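Local coordinates for probable ABC transporter phosphite binding protein PhnD1 (Prochlorococcus marinus str. MIT 9301, PDB 5LQ5) that binds inorganic phosphite strongly, and methylphosphonate and phosphate only very weakly, probably as the solute-binding component of an ABC transporter, at residues 84-87 and 88-91; 220-223 and 224-228; 241-244 and 245-249. All coordinates share one frame; numbering follows the deposited sequence.

Overall arrangement
All three contacts are local, made by side chains and backbone groups a few residues apart, and they follow one another along the chain. Contact 1 (84-91) lies in the loop where the chain passes from strand 79-84 of the six-stranded sheet to strand 92-97 of the five-stranded one. Contact 2 (220-228) opens helix 222-231, and contact 3 (241-249) closes helix 238-246, the next helix in the chain. Contacts 1 and 3 have centres about 15 Å apart yet touch, R84 NH1 lying 2.8 Å from F247 O. Contact 2 stands apart, its nearest atoms about 11 Å from either. The C-terminal end of helix 238-246 is thus bonded to the inter-sheet loop near the phosphite.

Contact 1: 84-87 and 88-91; sequences RDID and KEFK
F90 brings CD1 and CE1 up against an ion pair, with CE1 3.6 Å from R84 NH2 and CD1 3.6 Å from D87 OD1. The guanidinium lies 21° from the plane of the ring, and the carboxylate is turned by a similar amount, yet both approach obliquely. With CG anti to the backbone N (chi1 -151°), the ring runs alongside D87 and points the same way. I86 adds an apolar neighbour: its CG1 packs 3.9 Å from F90 CD1, while CG2 lies over one face of the R84 guanidinium, toward its rim.

The ion pair is a side-on, two-nitrogen grip. R84 NE reaches D87 OD2 at 2.9 Å in a nearly straight bond (169°), and NH2 reaches OD1; both acceptors lie close to the guanidinium plane. D87 OD2 also takes the R84 backbone N-H on its anti lone pair, so one oxygen joins the backbone and the side chain of the same arginine. OD1 takes a weak hydrogen bond from Y206 N. The turn is closed by K88 N to D85 O and E89 N to I86 O.

Outside the turn, R84 NH1 binds F247 O, D85 pairs with R251, and F90 meets Y206, a phosphite-pocket residue, edge-to-face. The F90 side chain lies about 5 Å from the bound phosphite. Three bonds from R84 should restrict the carboxylate's rotation and partly balance its charge.

Contact 2: 220-223 and 224-228; sequences EGFT and KELKS
F222 and L226 come together at the start of helix 222-231, where G221 occupies the N-cap position and the first turns place side chains three and four residues apart on a common flank. G221 has a positive phi, a conformation readily adopted by a residue without a side chain, and the chain enters the helix directly after it.

Backbone hydrogen bonding sets the frame. E225 N donates to G221 O, L226 N to F222 O at 2.8 Å, and K227 N to T223 O, a run of i to i+4 bonds that is regular from its beginning. The L226 bond is nearly straight, with an N-H...O angle of 169°.

Apolar contact between the side chains is looser. F222 CE2 lies 4.4 Å from L226 CD2, approaching obliquely. With CG anti to the backbone N (chi1 -177°), the phenylalanine ring reaches forward along the helix toward L226; it also stacks with F218. F222 and L226 touch L214 of helix 214-218 and L34 of helix 16-34, and L226 meets L30 as well; the buried flank therefore joins three helices.

Polar side chains are distributed around this apolar flank. T223 OG1 is hydrogen-bonded to E215 OE2, a tie back to the preceding helix. K224 is exposed, and its CB sits 3.5 Å from G221 O as the chain winds past the cap. E225 extends beyond CG and crosses F222 obliquely, its carboxylate plane turned 81° from the ring. At the closest approach of these two side chains, E225 OE1 stands 4.1 Å from F222 CD1.

Contact 3: 241-244 and 245-249; sequences KQIL and DMFNA
K241 bends at its last torsion (chi4 -58°) to bring NZ to D245, where it forms a salt bridge of 3.1 Å with OD2 on the syn lone pair. One turn on, I243 and F247 lie side by side and point the same way, with CG2 3.9 Å from CE2; I243 O meets the same ring at its edge, 3.3 Å from F247 CD2.

The backbone beneath the ion pair is bonded too, D245 N donating to K241 O at 2.7 Å. Farther along, bonding becomes irregular: M246 N makes weak bonds to Q242 O and I243 O, as does F247 N to I243 O. L244 O accepts from F247 N at 3.0 Å and from A249 N at 3.2 Å, the two donors arriving from opposite faces of its carbonyl plane.

Around this end, I243 packs on L25 and F26 of helix 16-34. F247 makes a cation-pi contact with R22, whose NH1 also bonds to M246 O, and meets W62 and F252 edge-to-face. N248 OD1 is bound by N182 ND2. N248 itself takes a positive phi (54°), and two bonds, A249 N to L244 O and N248 N to D245 O (3.1 Å), make the Schellman motif that caps the C-terminal end of helix 238-246.

Contact 1: 84-87 and 88-91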
# COMPACT_ATOMS: atom_id res chain seq x y z
N ARG A 84 -7.22 6.35 -5.59
CA ARG A 84 -8.54 5.72 -5.82
C ARG A 84 -9.57 6.27 -4.84
O ARG A 84 -9.22 6.83 -3.82
CB ARG A 84 -8.46 4.20 -5.72
CG ARG A 84 -7.36 3.58 -6.56
CD ARG A 84 -7.01 2.15 -6.17
NE ARG A 84 -6.49 2.09 -4.80
CZ ARG A 84 -6.09 0.98 -4.20
NH1 ARG A 84 -6.14 -0.19 -4.81
NH2 ARG A 84 -5.61 1.04 -2.97
N ASP A 85 -10.85 6.10 -5.15
CA ASP A 85 -11.90 6.48 -4.19
C ASP A 85 -11.69 5.82 -2.84
O ASP A 85 -11.80 6.48 -1.82
CB ASP A 85 -13.31 6.14 -4.71
CG ASP A 85 -13.76 7.07 -5.81
OD1 ASP A 85 -14.04 8.26 -5.52
OD2 ASP A 85 -13.82 6.62 -6.97
N ILE A 86 -11.36 4.54 -2.86
CA ILE A 86 -11.14 3.77 -1.62
C ILE A 86 -9.98 4.27 -0.75
O ILE A 86 -9.99 4.13 0.49
CB ILE A 86 -11.01 2.24 -1.87
CG1 ILE A 86 -11.08 1.48 -0.55
CG2 ILE A 86 -9.75 1.86 -2.65
CD1 ILE A 86 -12.32 1.81 0.27
N ASP A 87 -9.00 4.90 -1.39
CA ASP A 87 -7.87 5.45 -0.64
C ASP A 87 -8.18 6.61 0.29
O ASP A 87 -7.39 6.91 1.18
CB ASP A 87 -6.72 5.80 -1.59
CG ASP A 87 -6.20 4.60 -2.31
OD1 ASP A 87 -5.88 3.60 -1.61
OD2 ASP A 87 -6.09 4.64 -3.55
N LYS A 88 -9.33 7.27 0.08
CA LYS A 88 -9.84 8.26 1.03
C LYS A 88 -10.44 7.66 2.32
O LYS A 88 -10.50 8.35 3.33
CB LYS A 88 -10.87 9.21 0.38
CG LYS A 88 -10.23 10.33 -0.45
CD LYS A 88 -11.22 11.45 -0.76
CE LYS A 88 -11.90 11.29 -2.09
NZ LYS A 88 -13.05 12.22 -2.23
N GLU A 89 -10.91 6.43 2.22
CA GLU A 89 -11.61 5.70 3.30
C GLU A 89 -11.12 4.24 3.42
O GLU A 89 -11.91 3.27 3.41
CB GLU A 89 -13.15 5.75 3.11
CG GLU A 89 -13.67 5.12 1.82
CD GLU A 89 -14.18 6.14 0.82
OE1 GLU A 89 -13.43 7.08 0.50
OE2 GLU A 89 -15.35 6.03 0.37
N PHE A 90 -9.80 4.11 3.52
CA PHE A 90 -9.12 2.81 3.45
C PHE A 90 -9.20 2.14 4.83
O PHE A 90 -9.23 2.80 5.85
CB PHE A 90 -7.67 2.98 2.98
CG PHE A 90 -7.14 1.78 2.25
CD1 PHE A 90 -7.46 1.59 0.93
CD2 PHE A 90 -6.36 0.80 2.88
CE1 PHE A 90 -7.08 0.48 0.24
CE2 PHE A 90 -5.94 -0.32 2.17
CZ PHE A 90 -6.31 -0.49 0.84
N LYS A 91 -9.18 0.81 4.81
CA LYS A 91 -9.27 -0.02 6.01
C LYS A 91 -8.27 -1.18 6.02
O LYS A 91 -7.87 -1.68 4.97
CB LYS A 91 -10.68 -0.60 6.20
CG LYS A 91 -11.75 0.45 6.29
CD LYS A 91 -13.11 -0.23 6.26
CE LYS A 91 -14.22 0.79 6.44
NZ LYS A 91 -15.52 0.07 6.53

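Contact 2: 220-223 and 224-228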
# COMPACT_ATOMS: atom_id res chain seq x y z
N GLU A 220 7.22 21.24 -21.51
CA GLU A 220 6.21 22.01 -20.76
C GLU A 220 4.85 21.34 -20.90
O GLU A 220 4.49 20.87 -21.98
CB GLU A 220 6.11 23.47 -21.24
CG GLU A 220 7.27 24.36 -20.81
CD GLU A 220 8.42 24.33 -21.79
OE1 GLU A 220 8.76 23.21 -22.23
OE2 GLU A 220 8.98 25.41 -22.11
N GLY A 221 4.14 21.26 -19.78
CA GLY A 221 2.78 20.69 -19.70
C GLY A 221 2.73 19.18 -19.51
O GLY A 221 1.64 18.63 -19.38
N PHE A 222 3.89 18.51 -19.49
CA PHE A 222 3.94 17.04 -19.36
C PHE A 222 3.30 16.55 -18.07
O PHE A 222 2.49 15.62 -18.11
CB PHE A 222 5.37 16.50 -19.46
CG PHE A 222 5.45 14.99 -19.40
CD1 PHE A 222 5.19 14.22 -20.54
CD2 PHE A 222 5.75 14.32 -18.22
CE1 PHE A 222 5.24 12.84 -20.49
CE2 PHE A 222 5.80 12.93 -18.17
CZ PHE A 222 5.56 12.19 -19.30
N THR A 223 3.63 17.16 -16.95
CA THR A 223 3.05 16.70 -15.67
C THR A 223 1.53 16.79 -15.67
O THR A 223 0.86 15.88 -15.24
CB THR A 223 3.62 17.46 -14.45
OG1 THR A 223 5.03 17.55 -14.58
CG2 THR A 223 3.31 16.73 -13.16
N LYS A 224 1.02 17.90 -16.18
CA LYS A 224 -0.42 18.08 -16.37
C LYS A 224 -1.05 16.99 -17.27
O LYS A 224 -2.11 16.46 -16.96
CB LYS A 224 -0.74 19.48 -16.91
CG LYS A 224 -2.21 19.84 -16.81
CD LYS A 224 -2.43 21.29 -16.39
CE LYS A 224 -2.14 21.50 -14.91
NZ LYS A 224 -2.44 22.89 -14.47
N GLU A 225 -0.36 16.66 -18.36
CA GLU A 225 -0.81 15.62 -19.33
C GLU A 225 -0.82 14.23 -18.64
O GLU A 225 -1.77 13.45 -18.75
CB GLU A 225 0.11 15.57 -20.55
CG GLU A 225 -0.40 14.68 -21.69
CD GLU A 225 0.60 14.50 -22.83
OE1 GLU A 225 1.78 14.91 -22.70
OE2 GLU A 225 0.19 13.91 -23.85
N LEU A 226 0.26 13.95 -17.91
CA LEU A 226 0.39 12.70 -17.13
C LEU A 226 -0.76 12.52 -16.12
O LEU A 226 -1.41 11.47 -16.04
CB LEU A 226 1.76 12.69 -16.42
CG LEU A 226 2.02 11.55 -15.41
CD1 LEU A 226 1.97 10.21 -16.10
CD2 LEU A 226 3.36 11.73 -14.73
N LYS A 227 -1.03 13.57 -15.37
CA LYS A 227 -2.11 13.55 -14.39
C LYS A 227 -3.46 13.30 -15.09
O LYS A 227 -4.27 12.46 -14.67
CB LYS A 227 -2.09 14.85 -13.61
CG LYS A 227 -3.14 14.97 -12.55
CD LYS A 227 -2.91 16.22 -11.71
CE LYS A 227 -4.11 16.51 -10.84
NZ LYS A 227 -3.84 17.61 -9.87
N SER A 228 -3.65 13.99 -16.21
CA SER A 228 -4.85 13.84 -17.05
C SER A 228 -5.06 12.41 -17.54
O SER A 228 -6.15 11.87 -17.45
CB SER A 228 -4.77 14.81 -18.23
OG SER A 228 -6.03 14.94 -18.85

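Contact 3: 241-244 and 245-249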
# COMPACT_ATOMS: atom_id res chain seq x y z
N LYS A 241 -9.99 -0.88 -18.50
CA LYS A 241 -10.66 -1.77 -17.54
C LYS A 241 -9.70 -2.80 -16.94
O LYS A 241 -9.71 -3.04 -15.73
CB LYS A 241 -11.84 -2.49 -18.22
CG LYS A 241 -12.82 -3.14 -17.26
CD LYS A 241 -13.86 -3.97 -18.01
CE LYS A 241 -15.00 -4.39 -17.09
NZ LYS A 241 -14.53 -5.19 -15.92
N GLN A 242 -8.87 -3.38 -17.80
CA GLN A 242 -7.90 -4.40 -17.41
C GLN A 242 -6.96 -3.83 -16.37
O GLN A 242 -6.61 -4.52 -15.40
CB GLN A 242 -7.03 -4.85 -18.57
CG GLN A 242 -7.67 -5.81 -19.55
CD GLN A 242 -6.71 -6.18 -20.67
OE1 GLN A 242 -5.52 -5.86 -20.62
NE2 GLN A 242 -7.23 -6.86 -21.69
N ILE A 243 -6.55 -2.59 -16.58
CA ILE A 243 -5.65 -1.90 -15.62
C ILE A 243 -6.41 -1.60 -14.33
O ILE A 243 -5.97 -1.93 -13.23
CB ILE A 243 -5.07 -0.59 -16.22
CG1 ILE A 243 -4.06 -0.91 -17.32
CG2 ILE A 243 -4.36 0.25 -15.16
CD1 ILE A 243 -3.90 0.20 -18.35
N LEU A 244 -7.55 -0.93 -14.48
CA LEU A 244 -8.38 -0.50 -13.33
C LEU A 244 -8.81 -1.67 -12.44
O LEU A 244 -8.77 -1.58 -11.20
CB LEU A 244 -9.60 0.33 -13.78
CG LEU A 244 -9.27 1.74 -14.30
CD1 LEU A 244 -10.36 2.28 -15.20
CD2 LEU A 244 -9.01 2.72 -13.16
N ASP A 245 -9.17 -2.78 -13.06
CA ASP A 245 -9.54 -4.00 -12.31
C ASP A 245 -8.35 -4.53 -11.44
O ASP A 245 -8.55 -5.03 -10.33
CB ASP A 245 -10.00 -5.12 -13.24
CG ASP A 245 -11.40 -4.89 -13.83
OD1 ASP A 245 -12.15 -3.97 -13.39
OD2 ASP A 245 -11.75 -5.67 -14.74
N MET A 246 -7.13 -4.37 -11.95
CA MET A 246 -5.92 -4.74 -11.19
C MET A 246 -5.68 -3.87 -9.98
O MET A 246 -4.95 -4.28 -9.07
CB MET A 246 -4.66 -4.69 -12.06
CG MET A 246 -4.58 -5.70 -13.18
SD MET A 246 -4.28 -7.40 -12.69
CE MET A 246 -2.89 -7.39 -11.56
N PHE A 247 -6.26 -2.66 -10.00
CA PHE A 247 -6.22 -1.71 -8.85
C PHE A 247 -7.50 -1.76 -8.01
O PHE A 247 -7.66 -0.99 -7.07
CB PHE A 247 -6.02 -0.27 -9.34
CG PHE A 247 -4.64 0.05 -9.79
CD1 PHE A 247 -3.69 0.52 -8.87
CD2 PHE A 247 -4.25 -0.13 -11.09
CE1 PHE A 247 -2.39 0.83 -9.28
CE2 PHE A 247 -2.97 0.15 -11.51
CZ PHE A 247 -2.02 0.63 -10.60
N ASN A 248 -8.42 -2.66 -8.37
CA ASN A 248 -9.71 -2.84 -7.65
C ASN A 248 -10.47 -1.53 -7.53
O ASN A 248 -11.00 -1.17 -6.48
CB ASN A 248 -9.46 -3.44 -6.26
CG ASN A 248 -8.62 -4.69 -6.32
OD1 ASN A 248 -7.56 -4.77 -5.70
ND2 ASN A 248 -9.07 -5.68 -7.09
N ALA A 249 -10.52 -0.81 -8.66
CA ALA A 249 -11.08 0.54 -8.69
C ALA A 249 -11.81 0.79 -9.99
O ALA A 249 -11.43 0.23 -11.01
CB ALA A 249 -10.01 1.59 -8.50